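PDB 1UAI: polyguluronate lyase from Corynebacterium sp., which probably cleaves the poly-alpha-L-guluronate stretches of alginate, acting as a lyase. Local coordinates for residues M97-E101 with V114-I118; A102-L106 with Y152-T156; V125-R129 with F158-F162. The contacts are given in a common frame with arbitrary orientation. Residue numbers count along the deposited sequence, not the author numbering.

Contact 1: M97-E101 with V114-I118; sequences MVFRE and VGAQI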
loop_
_atom_site.group_PDB
_atom_site.type_symbol
_atom_site.label_atom_id
_atom_site.label_comp_id
_atom_site.label_asym_id
_atom_site.label_seq_id
_atom_site.Cartn_x
_atom_site.Cartn_y
_atom_site.Cartn_z
ATOM N N MET A 97 4.942 8.040 -8.389
ATOM C CA MET A 97 4.490 7.997 -7.008
ATOM C C MET A 97 5.742 7.954 -6.154
ATOM O O MET A 97 6.598 7.080 -6.324
ATOM C CB MET A 97 3.621 6.786 -6.648
ATOM C CG MET A 97 3.340 6.772 -5.129
ATOM S SD MET A 97 2.038 5.694 -4.504
ATOM C CE MET A 97 2.759 4.089 -4.838
ATOM N N VAL A 98 5.863 8.936 -5.271
ATOM C CA VAL A 98 6.971 9.001 -4.334
ATOM C C VAL A 98 6.329 8.826 -2.970
ATOM O O VAL A 98 5.341 9.491 -2.651
ATOM C CB VAL A 98 7.686 10.365 -4.356
ATOM C CG1 VAL A 98 8.767 10.400 -3.279
ATOM C CG2 VAL A 98 8.291 10.615 -5.723
ATOM N N PHE A 99 6.877 7.926 -2.169
ATOM C CA PHE A 99 6.327 7.698 -0.847
ATOM C C PHE A 99 7.428 7.408 0.153
ATOM O O PHE A 99 8.518 6.968 -0.213
ATOM C CB PHE A 99 5.330 6.529 -0.883
ATOM C CG PHE A 99 5.955 5.200 -1.218
ATOM C CD1 PHE A 99 6.446 4.370 -0.212
ATOM C CD2 PHE A 99 6.072 4.785 -2.543
ATOM C CE1 PHE A 99 7.043 3.150 -0.522
ATOM C CE2 PHE A 99 6.668 3.570 -2.861
ATOM C CZ PHE A 99 7.154 2.751 -1.851
ATOM N N ARG A 100 7.149 7.702 1.415
ATOM C CA ARG A 100 8.085 7.417 2.490
ATOM C C ARG A 100 7.283 6.611 3.486
ATOM O O ARG A 100 6.232 7.056 3.948
ATOM C CB ARG A 100 8.603 8.696 3.142
ATOM C CG ARG A 100 9.582 9.447 2.268
ATOM C CD ARG A 100 10.128 10.679 2.955
ATOM N NE ARG A 100 10.877 11.504 2.015
ATOM C CZ ARG A 100 11.370 12.703 2.299
ATOM N NH1 ARG A 100 11.195 13.221 3.508
ATOM N NH2 ARG A 100 12.029 13.385 1.374
ATOM N N GLU A 101 7.759 5.414 3.802
ATOM C CA GLU A 101 7.039 4.570 4.734
ATOM C C GLU A 101 7.984 3.672 5.498
ATOM O O GLU A 101 9.180 3.591 5.201
ATOM C CB GLU A 101 6.020 3.695 3.989
ATOM C CG GLU A 101 6.646 2.643 3.075
ATOM C CD GLU A 101 5.612 1.788 2.352
ATOM O OE1 GLU A 101 4.460 2.249 2.195
ATOM O OE2 GLU A 101 5.949 0.661 1.923
ATOM N N VAL A 114 2.810 -6.142 2.102
ATOM C CA VAL A 114 2.999 -5.271 0.941
ATOM C C VAL A 114 2.689 -3.820 1.338
ATOM O O VAL A 114 1.635 -3.541 1.919
ATOM C CB VAL A 114 2.089 -5.734 -0.223
ATOM C CG1 VAL A 114 2.074 -4.704 -1.336
ATOM C CG2 VAL A 114 2.588 -7.073 -0.750
ATOM N N GLY A 115 3.603 -2.903 1.019
ATOM C CA GLY A 115 3.429 -1.510 1.405
ATOM C C GLY A 115 3.154 -0.468 0.335
ATOM O O GLY A 115 2.833 0.676 0.658
ATOM N N ALA A 116 3.297 -0.841 -0.929
ATOM C CA ALA A 116 3.023 0.076 -2.025
ATOM C C ALA A 116 2.949 -0.727 -3.303
ATOM O O ALA A 116 3.610 -1.760 -3.431
ATOM C CB ALA A 116 4.119 1.129 -2.132
ATOM N N GLN A 117 2.145 -0.270 -4.252
ATOM C CA GLN A 117 2.055 -0.996 -5.501
ATOM C C GLN A 117 1.533 -0.231 -6.696
ATOM O O GLN A 117 1.053 0.902 -6.590
ATOM C CB GLN A 117 1.206 -2.274 -5.329
ATOM C CG GLN A 117 0.044 -2.202 -4.329
ATOM C CD GLN A 117 -0.895 -3.415 -4.398
ATOM O OE1 GLN A 117 -1.710 -3.637 -3.499
ATOM N NE2 GLN A 117 -0.793 -4.190 -5.472
ATOM N N ILE A 118 1.721 -0.861 -7.850
ATOM C CA ILE A 118 1.166 -0.400 -9.109
ATOM C C ILE A 118 0.286 -1.605 -9.404
ATOM O O ILE A 118 0.744 -2.752 -9.346
ATOM C CB ILE A 118 2.190 -0.251 -10.254
ATOM C CG1 ILE A 118 3.082 0.966 -10.006
ATOM C CG2 ILE A 118 1.444 -0.096 -11.589
ATOM C CD1 ILE A 118 4.141 1.166 -11.065
#
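Ala116 has the most surface covered in this contact. Its CB points toward residues 97-101 and sits over one face of the Phe99 ring. This is a CH-pi contact, 3.8 Å from Ala116 CB to the ring centroid and 26° off the ring normal. The closest ring atom, Phe99 CZ, is 3.5 Å from Ala116 CB. Met97 reaches the same methyl from two residues earlier on the strand, with Met97 CE 4.2 Å from Ala116 CB. Met97 CE also lies 4.0 Å from Gln117 O, so it rests on backbone as well as on side chain. The two strands belong to different sheets of the jellyroll beta-sandwich. Their segments run nearly antiparallel, at 174°, with axes 8.9 Å apart at closest approach. That spacing is too wide for backbone pairing, so side chains of 97-101 bridge the gap, to the Ala116 methyl and to backbone of 114-118. Strand 95-105 takes its backbone partners from its own sheet, as in the bonds of Phe99 with Gly160 and Arg100 with Lys218. Glu101 is the polar member of the contact. Its buried carboxyl group extends across to the Gly115 backbone, with Glu101 OE1 2.7 Å from Gly115 O. A CB on Gly115 would point toward 97-101 and fall 2.2 Å from Glu101 OE2, a clash. Phe128 meets the Phe99 ring edge-to-face.

Contact 2: A102-L106 with Y152-T156; sequences AFNHL and YKLNT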
loop_
_atom_site.group_PDB
_atom_site.type_symbol
_atom_site.label_atom_id
_atom_site.label_comp_id
_atom_site.label_asym_id
_atom_site.label_seq_id
_atom_site.Cartn_x
_atom_site.Cartn_y
_atom_site.Cartn_z
ATOM N N ALA A 102 7.429 3.010 6.501
ATOM C CA ALA A 102 8.175 2.061 7.301
ATOM C C ALA A 102 7.242 0.900 7.604
ATOM O O ALA A 102 6.045 1.100 7.831
ATOM C CB ALA A 102 8.644 2.701 8.605
ATOM N N PHE A 103 7.780 -0.314 7.563
ATOM C CA PHE A 103 7.007 -1.502 7.911
ATOM C C PHE A 103 7.228 -1.598 9.424
ATOM O O PHE A 103 8.376 -1.615 9.879
ATOM C CB PHE A 103 7.570 -2.740 7.207
ATOM C CG PHE A 103 7.387 -2.732 5.709
ATOM C CD1 PHE A 103 6.206 -3.189 5.130
ATOM C CD2 PHE A 103 8.406 -2.276 4.876
ATOM C CE1 PHE A 103 6.044 -3.195 3.743
ATOM C CE2 PHE A 103 8.253 -2.277 3.492
ATOM C CZ PHE A 103 7.071 -2.738 2.924
ATOM N N ASN A 104 6.145 -1.659 10.194
ATOM C CA ASN A 104 6.245 -1.694 11.655
ATOM C C ASN A 104 5.999 -3.039 12.316
ATOM O O ASN A 104 6.516 -3.302 13.402
ATOM C CB ASN A 104 5.230 -0.740 12.298
ATOM C CG ASN A 104 5.246 0.649 11.707
ATOM O OD1 ASN A 104 4.202 1.156 11.287
ATOM N ND2 ASN A 104 6.412 1.286 11.691
ATOM N N HIS A 105 5.202 -3.882 11.678
ATOM C CA HIS A 105 4.825 -5.142 12.294
ATOM C C HIS A 105 4.498 -6.156 11.214
ATOM O O HIS A 105 3.979 -5.799 10.157
ATOM C CB HIS A 105 3.594 -4.869 13.168
ATOM C CG HIS A 105 3.436 -5.793 14.335
ATOM N ND1 HIS A 105 2.801 -7.012 14.241
ATOM C CD2 HIS A 105 3.787 -5.650 15.635
ATOM C CE1 HIS A 105 2.763 -7.577 15.434
ATOM N NE2 HIS A 105 3.354 -6.771 16.297
ATOM N N LEU A 106 4.792 -7.420 11.493
ATOM C CA LEU A 106 4.540 -8.491 10.542
ATOM C C LEU A 106 3.715 -9.598 11.171
ATOM O O LEU A 106 3.804 -9.846 12.373
ATOM C CB LEU A 106 5.864 -9.079 10.053
ATOM C CG LEU A 106 6.753 -8.149 9.227
ATOM C CD1 LEU A 106 8.124 -8.773 9.041
ATOM C CD2 LEU A 106 6.092 -7.878 7.883
ATOM N N TYR A 152 16.433 -5.336 6.044
ATOM C CA TYR A 152 15.458 -4.291 6.336
ATOM C C TYR A 152 15.069 -4.431 7.801
ATOM O O TYR A 152 14.627 -5.495 8.240
ATOM C CB TYR A 152 14.189 -4.412 5.487
ATOM C CG TYR A 152 13.185 -3.353 5.881
ATOM C CD1 TYR A 152 13.349 -2.027 5.474
ATOM C CD2 TYR A 152 12.156 -3.642 6.780
ATOM C CE1 TYR A 152 12.522 -1.016 5.959
ATOM C CE2 TYR A 152 11.327 -2.637 7.274
ATOM C CZ TYR A 152 11.519 -1.329 6.864
ATOM O OH TYR A 152 10.728 -0.335 7.393
ATOM N N LYS A 153 15.218 -3.346 8.548
ATOM C CA LYS A 153 14.906 -3.345 9.968
ATOM C C LYS A 153 13.569 -2.667 10.225
ATOM O O LYS A 153 13.338 -1.544 9.781
ATOM C CB LYS A 153 16.037 -2.643 10.721
ATOM C CG LYS A 153 17.384 -3.298 10.440
ATOM C CD LYS A 153 18.562 -2.489 10.944
ATOM C CE LYS A 153 19.867 -3.196 10.600
ATOM N NZ LYS A 153 21.066 -2.420 11.014
ATOM N N LEU A 154 12.682 -3.362 10.930
ATOM C CA LEU A 154 11.368 -2.815 11.225
ATOM C C LEU A 154 11.456 -1.403 11.786
ATOM O O LEU A 154 12.347 -1.079 12.577
ATOM C CB LEU A 154 10.612 -3.718 12.205
ATOM C CG LEU A 154 10.155 -5.080 11.673
ATOM C CD1 LEU A 154 9.415 -5.827 12.774
ATOM C CD2 LEU A 154 9.253 -4.894 10.461
ATOM N N ASN A 155 10.519 -0.574 11.338
ATOM C CA ASN A 155 10.395 0.821 11.739
ATOM C C ASN A 155 11.370 1.772 11.063
ATOM O O ASN A 155 11.428 2.952 11.402
ATOM C CB ASN A 155 10.483 0.946 13.261
ATOM C CG ASN A 155 9.429 0.117 13.958
ATOM O OD1 ASN A 155 8.264 0.114 13.555
ATOM N ND2 ASN A 155 9.826 -0.595 15.003
ATOM N N THR A 156 12.131 1.268 10.098
ATOM C CA THR A 156 13.064 2.122 9.378
ATOM C C THR A 156 12.325 2.757 8.209
ATOM O O THR A 156 11.742 2.064 7.373
ATOM C CB THR A 156 14.264 1.335 8.825
ATOM O OG1 THR A 156 14.920 0.645 9.894
ATOM C CG2 THR A 156 15.259 2.287 8.175
#
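Three hydrogen bonds join the end of strand 95-105 to the loop before strand 158-165. Both backbone polar groups of Phe103 are satisfied by the loop. Phe103 N donates to Tyr152 OH at 3.0 Å, and Phe103 O accepts from Asn155 N at 2.8 Å. Tyr152 OH in turn donates a hydrogen bond to Thr156 O at 2.6 Å, so this hydroxyl both accepts and donates. The third bond links two side chains, Asn104 ND2 to Asn155 OD1 at 2.9 Å. The other end of the Asn104 amide is used within the sheet, where its OD1 accepts from Ser215 and Gln213. The loop has a type II beta turn from Lys153 to Thr156. Asn155 takes the third position, with a positive phi of 78°. The turn is closed by Thr156 N to Lys153 O at 3.1 Å, and Thr156 OG1 also donates to Lys153 O at 2.7 Å. On the strand, Asn104 and His105 both face Gln213, a classic beta bulge. His105 ND1 bonds to Tyr211 O. The edge of Phe103 meets the face of Tyr152 in an offset edge-to-face pair, centroids 5.5 Å apart. Leu154 CD2 packs 4.2 Å from Phe103 CB and 4.3 Å from Leu106 CD1.

Contact 3: V125-R129 with F158-F162; sequences VTVFR and FEGKF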
loop_
_atom_site.group_PDB
_atom_site.type_symbol
_atom_site.label_atom_id
_atom_site.label_comp_id
_atom_site.label_asym_id
_atom_site.label_seq_id
_atom_site.Cartn_x
_atom_site.Cartn_y
_atom_site.Cartn_z
ATOM N N VAL A 125 1.005 -5.301 -10.539
ATOM C CA VAL A 125 2.051 -5.247 -11.553
ATOM C C VAL A 125 3.431 -5.354 -10.908
ATOM O O VAL A 125 4.264 -6.155 -11.327
ATOM C CB VAL A 125 1.936 -3.937 -12.363
ATOM C CG1 VAL A 125 3.018 -3.874 -13.428
ATOM C CG2 VAL A 125 0.555 -3.852 -13.002
ATOM N N THR A 126 3.662 -4.533 -9.892
ATOM C CA THR A 126 4.917 -4.537 -9.150
ATOM C C THR A 126 4.625 -3.876 -7.812
ATOM O O THR A 126 3.918 -2.869 -7.753
ATOM C CB THR A 126 6.039 -3.774 -9.900
ATOM O OG1 THR A 126 7.197 -3.685 -9.062
ATOM C CG2 THR A 126 5.587 -2.378 -10.295
ATOM N N VAL A 127 5.148 -4.459 -6.736
ATOM C CA VAL A 127 4.905 -3.930 -5.401
ATOM C C VAL A 127 6.150 -4.017 -4.521
ATOM O O VAL A 127 7.106 -4.728 -4.844
ATOM C CB VAL A 127 3.759 -4.722 -4.684
ATOM C CG1 VAL A 127 2.638 -5.038 -5.658
ATOM C CG2 VAL A 127 4.302 -6.009 -4.076
ATOM N N PHE A 128 6.127 -3.265 -3.422
ATOM C CA PHE A 128 7.196 -3.291 -2.425
ATOM C C PHE A 128 6.675 -4.317 -1.422
ATOM O O PHE A 128 5.654 -4.096 -0.760
ATOM C CB PHE A 128 7.358 -1.925 -1.755
ATOM C CG PHE A 128 8.188 -0.948 -2.548
ATOM C CD1 PHE A 128 9.462 -0.587 -2.114
ATOM C CD2 PHE A 128 7.695 -0.376 -3.717
ATOM C CE1 PHE A 128 10.232 0.328 -2.831
ATOM C CE2 PHE A 128 8.457 0.541 -4.443
ATOM C CZ PHE A 128 9.727 0.892 -3.997
ATOM N N ARG A 129 7.382 -5.438 -1.325
ATOM C CA ARG A 129 6.976 -6.548 -0.478
ATOM C C ARG A 129 8.038 -6.953 0.535
ATOM O O ARG A 129 9.164 -7.295 0.166
ATOM C CB ARG A 129 6.641 -7.743 -1.378
ATOM C CG ARG A 129 6.229 -9.014 -0.655
ATOM C CD ARG A 129 6.088 -10.183 -1.629
ATOM N NE ARG A 129 5.644 -11.395 -0.947
ATOM C CZ ARG A 129 4.400 -11.862 -0.972
ATOM N NH1 ARG A 129 3.458 -11.231 -1.659
ATOM N NH2 ARG A 129 4.089 -12.950 -0.278
ATOM N N PHE A 158 11.964 4.518 4.699
ATOM C CA PHE A 158 12.686 4.549 3.435
ATOM C C PHE A 158 11.818 5.288 2.434
ATOM O O PHE A 158 10.613 5.465 2.650
ATOM C CB PHE A 158 12.992 3.128 2.930
ATOM C CG PHE A 158 11.773 2.343 2.523
ATOM C CD1 PHE A 158 11.298 2.383 1.212
ATOM C CD2 PHE A 158 11.097 1.567 3.455
ATOM C CE1 PHE A 158 10.164 1.657 0.841
ATOM C CE2 PHE A 158 9.965 0.840 3.096
ATOM C CZ PHE A 158 9.497 0.884 1.788
ATOM N N GLU A 159 12.439 5.741 1.354
ATOM C CA GLU A 159 11.717 6.449 0.316
ATOM C C GLU A 159 11.656 5.573 -0.923
ATOM O O GLU A 159 12.686 5.169 -1.464
ATOM C CB GLU A 159 12.407 7.776 -0.008
ATOM C CG GLU A 159 11.674 8.619 -1.041
ATOM C CD GLU A 159 12.254 10.015 -1.167
ATOM O OE1 GLU A 159 12.180 10.780 -0.185
ATOM O OE2 GLU A 159 12.789 10.346 -2.245
ATOM N N GLY A 160 10.441 5.257 -1.352
ATOM C CA GLY A 160 10.272 4.451 -2.542
ATOM C C GLY A 160 9.715 5.322 -3.645
ATOM O O GLY A 160 9.065 6.336 -3.382
ATOM N N LYS A 161 9.985 4.946 -4.887
ATOM C CA LYS A 161 9.466 5.702 -6.011
ATOM C C LYS A 161 9.227 4.827 -7.225
ATOM O O LYS A 161 10.040 3.962 -7.554
ATOM C CB LYS A 161 10.419 6.839 -6.405
ATOM C CG LYS A 161 9.902 7.686 -7.571
ATOM C CD LYS A 161 10.749 8.925 -7.834
ATOM C CE LYS A 161 12.133 8.578 -8.355
ATOM N NZ LYS A 161 12.905 9.803 -8.713
ATOM N N PHE A 162 8.083 5.046 -7.864
ATOM C CA PHE A 162 7.723 4.357 -9.096
ATOM C C PHE A 162 7.656 5.452 -10.156
ATOM O O PHE A 162 7.039 6.494 -9.926
ATOM C CB PHE A 162 6.315 3.759 -9.044
ATOM C CG PHE A 162 6.162 2.552 -8.168
ATOM C CD1 PHE A 162 6.765 1.342 -8.494
ATOM C CD2 PHE A 162 5.318 2.602 -7.064
ATOM C CE1 PHE A 162 6.518 0.196 -7.735
ATOM C CE2 PHE A 162 5.066 1.467 -6.301
ATOM C CZ PHE A 162 5.665 0.261 -6.637
#
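Aromatic contacts dominate here, and Phe128 is at their centre with the largest covered area. Its edge points toward the face of Phe162 in an offset edge-to-face pair, with centroids 5.3 Å apart and planes at 80°. The nearest atoms are Phe128 CE2 and Phe162 CZ, at 3.6 Å. Phe128 also meets Phe158, but those rings are near parallel and slid apart, with centroids 5.9 Å apart. Together the three rings form an aromatic cluster between the sheets of the sandwich. Contacts of aliphatic carbons with the rings add to it. Thr126 CG2 lies 3.7 Å from Phe162 CE1, while Thr126 OG1 bonds to Thr138 O. Phe128 CZ lies 3.9 Å from Gly160 CA. A CB on Gly160 would come 2.9 Å from Phe128 CZ and clash. The backbones are not paired, because the segment axes stay 9.4 Å apart, at 178°. With no polar link between the segments, this join between the sheets depends on shape fit and apolar burial.

Overall arrangement
Contacts 1 and 3 are buried and lie side by side, with centres about 5 Å apart. Both pack the same two sheets of the sandwich face to face. Strands 95-105 and 158-165 are neighbours in one sheet, and strands 112-119 and 124-131 in the other. Contact 3 is wholly apolar across its segments, whereas contact 1 also holds a buried acid group (Glu101). On the outer side of the sheet that holds strands 95-105 and 158-165, Arg100 and Glu159 form a salt bridge. Contact 2 is partly buried, its centre about 14 Å from the centres of the other two, and relies on hydrogen bonds to a loop. It continues strand 95-105 from contact 1. Phe103 packs on Gly115 and Phe158.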